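Long-range contacts in defensin (PDB 3PSM), which is a dimeric plant defensin of the gamma-thionin family, a small disulfide-rich protein that probably acts against fungi: residues 1-7 with 41-47; 6-10 with 23-28; 14-20 with 35-41. All blocks are in the same frame, centred on the assembly; numbering follows the deposited sequence. Where two conformers were deposited one is given.

In the fold
From the N terminus the chain runs out along strand 2-6, and contact 1 closes the longest loop by pairing it with the last strand, 41-46, so that both chain ends meet. Contact 2 closes a shorter loop, folding residues 6-10 back on the end of helix 17-27. Contact 3 lies nested inside the loop of contact 1 and crosses contact 2: its segments alternate with those of contact 2, joining the start of the same helix to the turn between strands 32-35 and 41-46. Leu6 and Ala7 are common to contacts 1 and 2, Cys41 to contacts 1 and 3. Contacts 2 and 3 also reach the second subunit.

Contact 1: residues 1-7 with 41-47; sequences KTCENLA and CWCTRNC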
loop_
_atom_site.group_PDB
_atom_site.type_symbol
_atom_site.label_atom_id
_atom_site.label_comp_id
_atom_site.label_asym_id
_atom_site.label_seq_id
_atom_site.Cartn_x
_atom_site.Cartn_y
_atom_site.Cartn_z
ATOM N N LYS A 1 -1.856 -21.216 3.906
ATOM C CA LYS A 1 -1.305 -21.205 2.565
ATOM C C LYS A 1 -1.812 -19.942 1.851
ATOM O O LYS A 1 -2.954 -19.529 1.934
ATOM C CB LYS A 1 -1.624 -22.404 1.674
ATOM C CG LYS A 1 -0.772 -22.529 0.435
ATOM C CD LYS A 1 -1.338 -23.563 -0.513
ATOM C CE LYS A 1 -0.748 -23.538 -1.887
ATOM N NZ LYS A 1 -1.353 -24.471 -2.864
ATOM N N THR A 2 -0.883 -19.361 1.113
ATOM C CA THR A 2 -1.108 -18.197 0.304
ATOM C C THR A 2 -0.611 -18.459 -1.115
ATOM O O THR A 2 0.074 -19.409 -1.430
ATOM C CB THR A 2 -0.380 -16.942 0.781
ATOM O OG1 THR A 2 1.021 -17.175 0.664
ATOM C CG2 THR A 2 -0.760 -16.597 2.228
ATOM N N CYS A 3 -1.263 -17.675 -2.019
ATOM C CA CYS A 3 -1.203 -17.854 -3.451
ATOM C C CYS A 3 -1.029 -16.486 -4.079
ATOM O O CYS A 3 -1.671 -15.521 -3.594
ATOM C CB CYS A 3 -2.471 -18.471 -4.041
ATOM S SG CYS A 3 -2.648 -20.219 -3.669
ATOM N N GLU A 4 -0.202 -16.380 -5.103
ATOM C CA GLU A 4 0.077 -15.122 -5.795
ATOM C C GLU A 4 -0.359 -15.257 -7.247
ATOM O O GLU A 4 0.117 -16.136 -7.971
ATOM C CB GLU A 4 1.549 -14.763 -5.594
ATOM C CG GLU A 4 1.837 -13.367 -6.101
ATOM C CD GLU A 4 3.245 -12.863 -5.951
ATOM O OE1 GLU A 4 3.426 -11.691 -5.607
ATOM O OE2 GLU A 4 4.185 -13.702 -6.069
ATOM N N ASN A 5 -1.294 -14.402 -7.676
ATOM C CA ASN A 5 -1.783 -14.382 -9.052
ATOM C C ASN A 5 -1.980 -12.961 -9.502
ATOM O O ASN A 5 -1.986 -12.010 -8.686
ATOM C CB ASN A 5 -3.077 -15.167 -9.173
ATOM C CG ASN A 5 -2.726 -16.655 -9.139
ATOM O OD1 ASN A 5 -2.357 -17.227 -10.160
ATOM N ND2 ASN A 5 -2.706 -17.333 -8.011
ATOM N N LEU A 6 -2.100 -12.770 -10.809
ATOM C CA LEU A 6 -2.300 -11.425 -11.345
ATOM C C LEU A 6 -3.527 -10.769 -10.749
ATOM O O LEU A 6 -4.569 -11.384 -10.524
ATOM C CB LEU A 6 -2.462 -11.477 -12.879
ATOM C CG LEU A 6 -1.171 -11.729 -13.613
ATOM C CD1 LEU A 6 -1.522 -12.012 -15.090
ATOM C CD2 LEU A 6 -0.189 -10.572 -13.544
ATOM N N ALA A 7 -3.438 -9.467 -10.527
ATOM C CA ALA A 7 -4.601 -8.659 -10.221
ATOM C C ALA A 7 -5.646 -8.848 -11.313
ATOM O O ALA A 7 -5.280 -9.026 -12.493
ATOM C CB ALA A 7 -4.186 -7.213 -10.072
ATOM N N CYS A 41 0.931 -6.225 -11.901
ATOM C CA CYS A 41 0.545 -6.248 -10.503
ATOM C C CYS A 41 0.028 -7.621 -10.122
ATOM O O CYS A 41 -0.889 -8.155 -10.760
ATOM C CB CYS A 41 -0.561 -5.204 -10.290
ATOM S SG CYS A 41 -1.323 -5.202 -8.646
ATOM N N TRP A 42 0.641 -8.209 -9.103
ATOM C CA TRP A 42 0.310 -9.517 -8.576
ATOM C C TRP A 42 -0.162 -9.363 -7.134
ATOM O O TRP A 42 0.480 -8.737 -6.312
ATOM C CB TRP A 42 1.554 -10.427 -8.585
ATOM C CG TRP A 42 2.011 -10.795 -9.984
ATOM C CD1 TRP A 42 2.644 -9.979 -10.886
ATOM C CD2 TRP A 42 1.887 -12.081 -10.600
ATOM N NE1 TRP A 42 2.882 -10.721 -12.029
ATOM C CE2 TRP A 42 2.441 -11.984 -11.896
ATOM C CE3 TRP A 42 1.334 -13.306 -10.204
ATOM C CZ2 TRP A 42 2.455 -13.047 -12.773
ATOM C CZ3 TRP A 42 1.389 -14.372 -11.107
ATOM C CH2 TRP A 42 1.957 -14.219 -12.356
ATOM N N CYS A 43 -1.329 -9.970 -6.855
ATOM C CA CYS A 43 -1.887 -9.966 -5.551
ATOM C C CYS A 43 -1.641 -11.315 -4.863
ATOM O O CYS A 43 -1.719 -12.387 -5.489
ATOM C CB CYS A 43 -3.412 -9.748 -5.552
ATOM S SG CYS A 43 -4.008 -8.257 -6.366
ATOM N N THR A 44 -1.423 -11.267 -3.578
ATOM C CA THR A 44 -1.367 -12.443 -2.697
ATOM C C THR A 44 -2.662 -12.560 -1.923
ATOM O O THR A 44 -3.162 -11.580 -1.393
ATOM C CB THR A 44 -0.172 -12.334 -1.740
ATOM O OG1 THR A 44 1.027 -12.297 -2.533
ATOM C CG2 THR A 44 -0.056 -13.524 -0.819
ATOM N N ARG A 45 -3.187 -13.778 -1.860
ATOM C CA ARG A 45 -4.421 -14.084 -1.164
ATOM C C ARG A 45 -4.286 -15.376 -0.366
ATOM O O ARG A 45 -3.466 -16.231 -0.658
ATOM C CB ARG A 45 -5.548 -14.272 -2.170
ATOM C CG ARG A 45 -5.384 -15.530 -3.037
ATOM C CD ARG A 45 -6.652 -15.719 -3.903
ATOM N NE ARG A 45 -6.262 -16.913 -4.688
ATOM C CZ ARG A 45 -5.447 -17.056 -5.717
ATOM N NH1 ARG A 45 -4.960 -15.899 -6.074
ATOM N NH2 ARG A 45 -5.282 -18.285 -6.209
ATOM N N ASN A 46 -5.107 -15.512 0.688
ATOM C CA ASN A 46 -5.289 -16.808 1.350
ATOM C C ASN A 46 -5.885 -17.810 0.381
ATOM O O ASN A 46 -6.814 -17.429 -0.355
ATOM C CB ASN A 46 -6.197 -16.567 2.555
ATOM C CG ASN A 46 -5.547 -15.685 3.602
ATOM O OD1 ASN A 46 -6.001 -14.537 3.850
ATOM N ND2 ASN A 46 -4.478 -16.134 4.185
ATOM N N CYS A 47 -5.348 -19.047 0.357
ATOM C CA CYS A 47 -5.706 -20.081 -0.626
ATOM C C CYS A 47 -5.601 -21.462 0.002
ATOM O O CYS A 47 -5.569 -21.561 1.248
ATOM C CB CYS A 47 -4.851 -20.038 -1.953
ATOM S SG CYS A 47 -3.111 -20.289 -1.688
ATOM O OXT CYS A 47 -5.536 -22.488 -0.683
HETATM O O HOH W 1 -3.988 -18.603 4.879
HETATM O O HOH W 2 1.734 -10.227 -4.179
#
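Strands 2-6 and 41-46 run antiparallel, their axes 4.5 Å apart at closest approach and their directions 152° apart. Cys3 pairs with Arg45 and Asn5 with Cys43 as hydrogen-bonded pairs; Thr2-Asn46, Glu4-Thr44 and Leu6-Trp42 are the non-hydrogen-bonded ones. Both bonds of the Asn5-Cys43 pair form, Asn5 N to Cys43 O at 3.0 Å and Cys43 N to Asn5 O at 2.8 Å. Further backbone hydrogen bonds join Cys47 N to Lys1 O (2.9 Å) and Ala7 N to Cys41 O (2.9 Å). On the face carrying Cys3 and Arg45, the guanidinium lies over Cys3 CB, 3.6 Å from NH2. The face of Glu4 and Thr44 holds a water bound by Glu4 OE1, Thr44 OG1 and Trp42 O, while Glu4 OE2 makes a salt bridge with Arg34 on strand 32-35. Leu6 CD2 sits over the five-membered ring of Trp42, 3.6 Å from its centroid, a CH-pi contact; the indole NE1 bonds to Asp38. The Cys3 SG-Cys47 SG disulfide (2.0 Å, chi3 85°) joins the two ends of the chain, so the outer strand of this defensin sheet is held covalently as well as by hydrogen bonds.

Contact 2: residues 6-10 with 23-28; sequences LADTF and HCKNKE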
loop_
_atom_site.group_PDB
_atom_site.type_symbol
_atom_site.label_atom_id
_atom_site.label_comp_id
_atom_site.label_asym_id
_atom_site.label_seq_id
_atom_site.Cartn_x
_atom_site.Cartn_y
_atom_site.Cartn_z
ATOM N N LEU A 6 -2.100 -12.770 -10.809
ATOM C CA LEU A 6 -2.300 -11.425 -11.345
ATOM C C LEU A 6 -3.527 -10.769 -10.749
ATOM O O LEU A 6 -4.569 -11.384 -10.524
ATOM C CB LEU A 6 -2.462 -11.477 -12.879
ATOM C CG LEU A 6 -1.171 -11.729 -13.613
ATOM C CD1 LEU A 6 -1.522 -12.012 -15.090
ATOM C CD2 LEU A 6 -0.189 -10.572 -13.544
ATOM N N ALA A 7 -3.438 -9.467 -10.527
ATOM C CA ALA A 7 -4.601 -8.659 -10.221
ATOM C C ALA A 7 -5.646 -8.848 -11.313
ATOM O O ALA A 7 -5.280 -9.026 -12.493
ATOM C CB ALA A 7 -4.186 -7.213 -10.072
ATOM N N ASP A 8 -6.886 -8.694 -10.970
ATOM C CA ASP A 8 -7.934 -8.821 -11.939
ATOM C C ASP A 8 -8.117 -7.579 -12.811
ATOM O O ASP A 8 -8.333 -7.715 -14.015
ATOM C CB ASP A 8 -9.272 -9.156 -11.202
ATOM C CG ASP A 8 -9.419 -10.613 -10.781
ATOM O OD1 ASP A 8 -8.677 -11.503 -11.254
ATOM O OD2 ASP A 8 -10.328 -10.882 -9.955
ATOM N N THR A 9 -8.044 -6.382 -12.236
ATOM C CA THR A 9 -8.467 -5.154 -12.915
ATOM C C THR A 9 -7.493 -4.017 -12.734
ATOM O O THR A 9 -7.828 -2.887 -12.945
ATOM C CB THR A 9 -9.883 -4.740 -12.424
ATOM O OG1 THR A 9 -9.836 -4.643 -10.988
ATOM C CG2 THR A 9 -10.898 -5.803 -12.824
ATOM N N PHE A 10 -6.264 -4.288 -12.366
ATOM C CA PHE A 10 -5.241 -3.229 -12.295
ATOM C C PHE A 10 -4.997 -2.673 -13.693
ATOM O O PHE A 10 -4.781 -3.453 -14.620
ATOM C CB PHE A 10 -3.992 -3.815 -11.670
ATOM C CG PHE A 10 -2.850 -2.803 -11.493
ATOM C CD1 PHE A 10 -2.690 -2.111 -10.295
ATOM C CD2 PHE A 10 -1.948 -2.558 -12.493
ATOM C CE1 PHE A 10 -1.649 -1.239 -10.116
ATOM C CE2 PHE A 10 -0.879 -1.662 -12.294
ATOM C CZ PHE A 10 -0.744 -1.015 -11.108
ATOM N N HIS A 23 -4.168 -1.411 -4.865
ATOM C CA HIS A 23 -5.180 -2.130 -5.614
ATOM C C HIS A 23 -5.565 -3.435 -4.929
ATOM O O HIS A 23 -6.749 -3.770 -4.742
ATOM C CB HIS A 23 -4.666 -2.388 -7.052
ATOM C CG HIS A 23 -5.635 -3.272 -7.816
ATOM N ND1 HIS A 23 -6.658 -2.717 -8.572
ATOM C CD2 HIS A 23 -5.702 -4.629 -7.873
ATOM C CE1 HIS A 23 -7.340 -3.748 -9.046
ATOM N NE2 HIS A 23 -6.811 -4.883 -8.636
ATOM N N CYS A 24 -4.565 -4.258 -4.627
ATOM C CA CYS A 24 -4.838 -5.597 -4.094
ATOM C C CYS A 24 -5.543 -5.531 -2.746
ATOM O O CYS A 24 -6.471 -6.277 -2.505
ATOM C CB CYS A 24 -3.549 -6.398 -3.996
ATOM S SG CYS A 24 -2.832 -6.764 -5.636
ATOM N N LYS A 25 -5.093 -4.623 -1.853
ATOM C CA LYS A 25 -5.701 -4.501 -0.527
ATOM C C LYS A 25 -7.082 -3.873 -0.599
ATOM O O LYS A 25 -7.999 -4.293 0.127
ATOM C CB LYS A 25 -4.800 -3.687 0.396
ATOM C CG LYS A 25 -3.571 -4.401 0.858
ATOM C CD LYS A 25 -2.598 -3.523 1.614
ATOM C CE LYS A 25 -1.521 -4.352 2.322
ATOM N NZ LYS A 25 -0.372 -3.575 2.757
ATOM N N ASN A 26 -7.227 -2.819 -1.379
ATOM C CA ASN A 26 -8.400 -1.934 -1.294
ATOM C C ASN A 26 -9.420 -2.131 -2.356
ATOM O O ASN A 26 -10.589 -1.749 -2.131
ATOM C CB ASN A 26 -7.923 -0.471 -1.269
ATOM C CG ASN A 26 -7.047 -0.228 -0.072
ATOM O OD1 ASN A 26 -7.417 -0.637 1.061
ATOM N ND2 ASN A 26 -5.925 0.418 -0.265
ATOM N N LYS A 27 -9.063 -2.683 -3.513
ATOM C CA LYS A 27 -10.009 -3.033 -4.545
ATOM C C LYS A 27 -10.383 -4.508 -4.503
ATOM O O LYS A 27 -11.531 -4.886 -4.687
ATOM C CB LYS A 27 -9.546 -2.639 -5.931
ATOM C CG LYS A 27 -9.350 -1.155 -6.042
ATOM C CD LYS A 27 -10.685 -0.510 -6.351
ATOM C CE LYS A 27 -10.512 0.975 -6.628
ATOM N NZ LYS A 27 -10.097 1.681 -5.368
ATOM N N GLU A 28 -9.411 -5.377 -4.268
ATOM C CA GLU A 28 -9.670 -6.816 -4.256
ATOM C C GLU A 28 -9.746 -7.404 -2.850
ATOM O O GLU A 28 -10.148 -8.567 -2.672
ATOM C CB GLU A 28 -8.646 -7.558 -5.132
ATOM C CG GLU A 28 -8.693 -7.155 -6.584
ATOM C CD GLU A 28 -7.980 -8.102 -7.538
ATOM O OE1 GLU A 28 -8.032 -9.337 -7.357
ATOM O OE2 GLU A 28 -7.404 -7.587 -8.533
HETATM O O HOH W 3 -5.394 -11.460 -7.760
HETATM O O HOH W 4 -9.956 -10.909 -6.634
#
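His23 points its CA-CB bond at residues 6-10, and its ring fills the space beside them. Ala7 CB lies 3.7 Å from His23 CD2, Thr9 OG1 is at the ring edge 3.3 Å from CE1, and Phe10 CB stands over the ring face, 4.1 Å from the centroid and 2° off its normal. The Phe10 ring turns its edge to that face in an offset edge-to-face pair, planes at 87° and centroids 5.8 Å apart. Cys24, one residue on, carries the disulfide to Cys43 that fixes the helix to the sheet in the cysteine-stabilised alpha-beta fold of plant defensins. Lys25 NZ hydrogen-bonds to backbone Glu4 O, and Asn26 to Asn5, of the second subunit. At Lys27 and Glu28 the backbone N atoms both bond His23 O, 2.8 and 3.1 Å away, the latter a wider pi-type turn. Glu28 OE2 then accepts from Asp8 N (2.7 Å) and from His23 NE2 (2.8 Å), and a water 2.6 Å from Glu28 OE1 makes a weak bond to Asp8 OD2.

Contact 3: residues 14-20 with 35-41; sequences CFTDGSC and CRDDFRC
Two disulfides form the apolar centre: Cys14 SG-Cys35 SG and Cys20 SG-Cys41 SG, each 2.0 Å, with chi3 of -77° and 83°. Cys20 and Cys24, one helical turn apart, are bonded to Cys41 and Cys43, two apart on a strand; this is the cysteine-stabilised alpha-beta motif of plant defensins. Cys14, Cys20 and Cys41 take chi1 t and Cys35 takes m, all four with CB toward the opposite segment. Cys14 SG also packs on Cys41 CB at 3.8 Å. The CA atoms of Cys20 and Cys41 are 5.4 Å apart, as are those of Asp17 and Cys35, while Cys14 and Arg40 stand at 4.7 Å.

Farther out, Phe15 CD2 meets the edge of the Phe39 ring at Phe39 CD2 (4.0 Å), both residues in chi1 m. Backbone Cys14 N donates to Phe39 O at 2.8 Å, nearly linear at 176°. Cys14 (phi/psi -96/109°), Phe15 (-104/-30°) and Thr16 (-124/133°) lead into helix 17-27; Thr16 is its N-cap, with OG1 accepting from Ser19 N (3.1 Å). In the first turn Asp17, chi1 m, swings OD1 back to accept from Cys35 N at 2.8 Å. The N atoms of Asp17 and Gly18 bond to Asp37 of the second subunit.

Residues 36-39 form a type I beta turn closed by Phe39 N to Arg36 O (3.0 Å); Phe39 has phi/psi 56/38°, a left-handed conformation. At the polar edge Asp38 OD2 accepts from Arg40 N at 3.0 Å, an Asx turn, and Asp38 OD1 forms a salt bridge with Arg40 NE at 2.8 Å.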
loop_
_atom_site.group_PDB
_atom_site.type_symbol
_atom_site.label_atom_id
_atom_site.label_comp_id
_atom_site.label_asym_id
_atom_site.label_seq_id
_atom_site.Cartn_x
_atom_site.Cartn_y
_atom_site.Cartn_z
ATOM N N CYS A 14 2.643 -2.010 -14.208
ATOM C CA CYS A 14 2.928 -1.860 -12.771
ATOM C C CYS A 14 4.353 -1.356 -12.591
ATOM O O CYS A 14 5.308 -2.071 -12.869
ATOM C CB CYS A 14 2.760 -3.208 -12.100
ATOM S SG CYS A 14 2.653 -3.213 -10.313
ATOM N N PHE A 15 4.433 -0.092 -12.176
ATOM C CA PHE A 15 5.694 0.591 -11.929
ATOM C C PHE A 15 6.021 0.733 -10.466
ATOM O O PHE A 15 7.179 0.826 -10.125
ATOM C CB PHE A 15 5.685 1.979 -12.570
ATOM C CG PHE A 15 5.640 1.950 -14.070
ATOM C CD1 PHE A 15 4.557 2.483 -14.753
ATOM C CD2 PHE A 15 6.646 1.395 -14.829
ATOM C CE1 PHE A 15 4.516 2.481 -16.146
ATOM C CE2 PHE A 15 6.571 1.401 -16.199
ATOM C CZ PHE A 15 5.530 1.921 -16.877
ATOM N N THR A 16 5.024 0.828 -9.599
ATOM C CA THR A 16 5.225 1.052 -8.173
ATOM C C THR A 16 4.540 -0.046 -7.397
ATOM O O THR A 16 3.369 -0.357 -7.636
ATOM C CB THR A 16 4.791 2.446 -7.722
ATOM O OG1 THR A 16 3.363 2.505 -7.689
ATOM C CG2 THR A 16 5.391 3.525 -8.623
ATOM N N ASP A 17 5.268 -0.614 -6.422
ATOM C CA ASP A 17 4.615 -1.592 -5.556
ATOM C C ASP A 17 3.492 -0.961 -4.780
ATOM O O ASP A 17 2.465 -1.633 -4.536
ATOM C CB ASP A 17 5.627 -2.222 -4.608
ATOM C CG ASP A 17 6.481 -3.268 -5.332
ATOM O OD1 ASP A 17 6.314 -3.572 -6.478
ATOM O OD2 ASP A 17 7.321 -3.891 -4.604
ATOM N N GLY A 18 3.596 0.311 -4.379
ATOM C CA GLY A 18 2.491 0.915 -3.659
ATOM C C GLY A 18 1.223 0.943 -4.437
ATOM O O GLY A 18 0.131 0.687 -3.924
ATOM N N SER A 19 1.279 1.237 -5.761
ATOM C CA SER A 19 0.068 1.255 -6.562
ATOM C C SER A 19 -0.598 -0.147 -6.574
ATOM O O SER A 19 -1.834 -0.257 -6.509
ATOM C CB SER A 19 0.322 1.700 -7.981
ATOM O OG SER A 19 1.113 0.797 -8.743
ATOM N N CYS A 20 0.210 -1.187 -6.663
ATOM C CA CYS A 20 -0.327 -2.537 -6.702
ATOM C C CYS A 20 -0.825 -3.000 -5.370
ATOM O O CYS A 20 -1.895 -3.624 -5.260
ATOM C CB CYS A 20 0.754 -3.479 -7.246
ATOM S SG CYS A 20 0.263 -5.200 -7.363
ATOM N N CYS A 35 4.446 -5.306 -7.750
ATOM C CA CYS A 35 4.828 -5.553 -9.163
ATOM C C CYS A 35 5.858 -6.663 -9.214
ATOM O O CYS A 35 6.683 -6.824 -8.331
ATOM C CB CYS A 35 5.463 -4.318 -9.771
ATOM S SG CYS A 35 4.503 -2.778 -9.594
ATOM N N ARG A 36 5.831 -7.436 -10.263
ATOM C CA ARG A 36 6.892 -8.405 -10.524
ATOM C C ARG A 36 7.710 -7.948 -11.724
ATOM O O ARG A 36 7.498 -6.861 -12.272
ATOM C CB ARG A 36 6.359 -9.859 -10.593
ATOM C CG ARG A 36 5.882 -10.289 -9.203
ATOM C CD ARG A 36 5.344 -11.668 -9.099
ATOM N NE ARG A 36 6.350 -12.665 -9.348
ATOM C CZ ARG A 36 6.327 -13.671 -10.137
ATOM N NH1 ARG A 36 5.247 -13.979 -10.897
ATOM N NH2 ARG A 36 7.391 -14.480 -10.228
ATOM N N ASP A 37 8.665 -8.733 -12.156
ATOM C CA ASP A 37 9.620 -8.350 -13.184
ATOM C C ASP A 37 9.013 -8.302 -14.567
ATOM O O ASP A 37 9.664 -7.821 -15.511
ATOM C CB ASP A 37 10.822 -9.289 -13.161
ATOM C CG ASP A 37 10.551 -10.735 -13.483
ATOM O OD1 ASP A 37 11.511 -11.477 -13.713
ATOM O OD2 ASP A 37 9.399 -11.178 -13.449
ATOM N N ASP A 38 7.780 -8.680 -14.693
ATOM C CA ASP A 38 6.883 -8.526 -15.840
ATOM C C ASP A 38 6.153 -7.183 -15.924
ATOM O O ASP A 38 5.363 -6.943 -16.850
ATOM C CB ASP A 38 5.835 -9.638 -15.918
ATOM C CG ASP A 38 4.917 -9.678 -14.708
ATOM O OD1 ASP A 38 4.015 -10.498 -14.719
ATOM O OD2 ASP A 38 5.114 -8.878 -13.749
ATOM N N PHE A 39 6.408 -6.289 -14.986
ATOM C CA PHE A 39 5.688 -5.012 -14.953
ATOM C C PHE A 39 4.196 -5.208 -14.897
ATOM O O PHE A 39 3.421 -4.384 -15.420
ATOM C CB PHE A 39 6.079 -4.087 -16.093
ATOM C CG PHE A 39 7.516 -3.608 -16.004
ATOM C CD1 PHE A 39 8.538 -4.396 -16.531
ATOM C CD2 PHE A 39 7.786 -2.399 -15.409
ATOM C CE1 PHE A 39 9.844 -3.887 -16.460
ATOM C CE2 PHE A 39 9.086 -1.910 -15.364
ATOM C CZ PHE A 39 10.099 -2.665 -15.886
ATOM N N ARG A 40 3.743 -6.206 -14.159
ATOM C CA ARG A 40 2.329 -6.395 -13.847
ATOM C C ARG A 40 2.164 -6.503 -12.327
ATOM O O ARG A 40 3.103 -6.774 -11.582
ATOM C CB ARG A 40 1.787 -7.664 -14.501
ATOM C CG ARG A 40 1.778 -7.520 -16.030
ATOM C CD ARG A 40 1.074 -8.687 -16.701
ATOM N NE ARG A 40 1.872 -9.875 -16.474
ATOM C CZ ARG A 40 1.713 -11.032 -17.086
ATOM N NH1 ARG A 40 0.748 -11.152 -17.972
ATOM N NH2 ARG A 40 2.533 -12.048 -16.756
ATOM N N CYS A 41 0.931 -6.225 -11.901
ATOM C CA CYS A 41 0.545 -6.248 -10.503
ATOM C C CYS A 41 0.028 -7.621 -10.122
ATOM O O CYS A 41 -0.889 -8.155 -10.760
ATOM C CB CYS A 41 -0.561 -5.204 -10.290
ATOM S SG CYS A 41 -1.323 -5.202 -8.646
HETATM O O HOH W 5 8.312 -5.908 -6.402
#